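Local coordinates for protein transcriptional regulator, LacI family (Corynebacterium glutamicum, PDB 3H5T) that activates transcription of the inositol phosphate synthase gene in an inositol-dependent way, binding a palindromic promoter motif to regulate cell wall biogenesis, at residues 83-86 against 87-90. Residues are numbered along the deposited sequence; the frame is centred on the assembly and turned at random.
Sequences FEDM and ASVD
The carboxylate of Asp85 hangs over the first turn of the helix that follows it, and its OD2 takes two bonds from Ser88 there. Ser88 OG reaches OD2 from its anti side at 2.9 Å, 18° out of the carboxylate plane. Ser88 N comes in from above that plane, 38° out of it, at 3.2 Å from OD2. A chi1 of 179°, which sets CG beside the carbonyl carbon, brings the carboxylate within reach of both donors, while OD1 is linked through a water, weakly on the OD1 side, to Ala87 N. This makes Asp85 the N-cap of helix 86-98, in the periplasmic-binding-protein-like domain of this LacI-family regulator, at the break where helix 81-84 ends. The negative charge at this helix start probably suits the helix dipole. Ser88 OG also bonds Tyr135 OH, tying the cap to strand 132-135 of the sheet. Behind the cap the helix proper begins: Val89 N bonds Asp85 O (3.0 Å) in the carbonyl plane, and Asp90 N bonds Met86 O. Elsewhere on the turn, Val89 CG2 packs against Phe83 CA at 3.6 Å, and the bent Met86 chain brings CE alongside the same methyl, 4.0 Å from CG2.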
loop_
_atom_site.group_PDB
_atom_site.type_symbol
_atom_site.label_atom_id
_atom_site.label_comp_id
_atom_site.label_asym_id
_atom_site.label_seq_id
_atom_site.Cartn_x
_atom_site.Cartn_y
_atom_site.Cartn_z
ATOM N N PHE A 83 -5.883 8.703 2.998
ATOM C CA PHE A 83 -7.185 8.767 2.344
ATOM C C PHE A 83 -7.137 9.188 0.887
ATOM O O PHE A 83 -8.151 9.122 0.205
ATOM C CB PHE A 83 -8.117 9.714 3.096
ATOM C CG PHE A 83 -8.413 9.276 4.483
ATOM C CD1 PHE A 83 -9.081 8.078 4.715
ATOM C CD2 PHE A 83 -7.962 10.016 5.569
ATOM C CE1 PHE A 83 -9.285 7.621 6.014
ATOM C CE2 PHE A 83 -8.163 9.570 6.854
ATOM C CZ PHE A 83 -8.824 8.367 7.078
ATOM N N GLU A 84 -5.973 9.621 0.413
ATOM C CA GLU A 84 -5.850 10.053 -0.972
ATOM C C GLU A 84 -4.928 9.201 -1.827
ATOM O O GLU A 84 -4.984 9.272 -3.053
ATOM C CB GLU A 84 -5.432 11.514 -1.021
ATOM C CG GLU A 84 -6.373 12.367 -0.212
ATOM C CD GLU A 84 -6.206 13.844 -0.459
ATOM O OE1 GLU A 84 -5.062 14.365 -0.377
ATOM O OE2 GLU A 84 -7.242 14.485 -0.727
ATOM N N ASP A 85 -4.071 8.407 -1.193
ATOM C CA ASP A 85 -3.195 7.514 -1.942
ATOM C C ASP A 85 -3.969 6.194 -1.947
ATOM O O ASP A 85 -3.997 5.480 -0.950
ATOM C CB ASP A 85 -1.846 7.329 -1.242
ATOM C CG ASP A 85 -0.930 6.384 -2.001
ATOM O OD1 ASP A 85 -0.492 6.742 -3.125
ATOM O OD2 ASP A 85 -0.660 5.278 -1.488
ATOM N N MET A 86 -4.609 5.879 -3.068
ATOM C CA MET A 86 -5.420 4.676 -3.141
ATOM C C MET A 86 -4.751 3.354 -2.716
ATOM O O MET A 86 -5.413 2.487 -2.152
ATOM C CB MET A 86 -6.045 4.557 -4.538
ATOM C CG MET A 86 -7.108 5.634 -4.828
ATOM S SD MET A 86 -8.443 5.783 -3.574
ATOM C CE MET A 86 -7.942 7.266 -2.696
ATOM N N ALA A 87 -3.458 3.194 -2.970
ATOM C CA ALA A 87 -2.776 1.967 -2.564
ATOM C C ALA A 87 -2.814 1.855 -1.030
ATOM O O ALA A 87 -3.026 0.775 -0.474
ATOM C CB ALA A 87 -1.340 1.975 -3.051
ATOM N N SER A 88 -2.615 2.985 -0.358
ATOM C CA SER A 88 -2.627 3.025 1.095
ATOM C C SER A 88 -4.042 2.841 1.637
ATOM O O SER A 88 -4.235 2.260 2.714
ATOM C CB SER A 88 -2.041 4.351 1.594
ATOM O OG SER A 88 -0.660 4.446 1.287
ATOM N N VAL A 89 -5.037 3.331 0.905
ATOM C CA VAL A 89 -6.411 3.175 1.362
ATOM C C VAL A 89 -6.826 1.703 1.246
ATOM O O VAL A 89 -7.665 1.228 2.002
ATOM C CB VAL A 89 -7.388 4.067 0.554
ATOM C CG1 VAL A 89 -8.833 3.712 0.902
ATOM C CG2 VAL A 89 -7.126 5.536 0.856
ATOM N N ASP A 90 -6.239 0.976 0.306
ATOM C CA ASP A 90 -6.567 -0.430 0.162
ATOM C C ASP A 90 -5.866 -1.175 1.290
ATOM O O ASP A 90 -6.396 -2.145 1.828
ATOM C CB ASP A 90 -6.110 -0.956 -1.202
ATOM C CG ASP A 90 -7.024 -0.512 -2.340
ATOM O OD1 ASP A 90 -6.629 -0.666 -3.519
ATOM O OD2 ASP A 90 -8.140 -0.013 -2.056
HETATM O O HOH W 1 -1.950 4.996 -4.864
#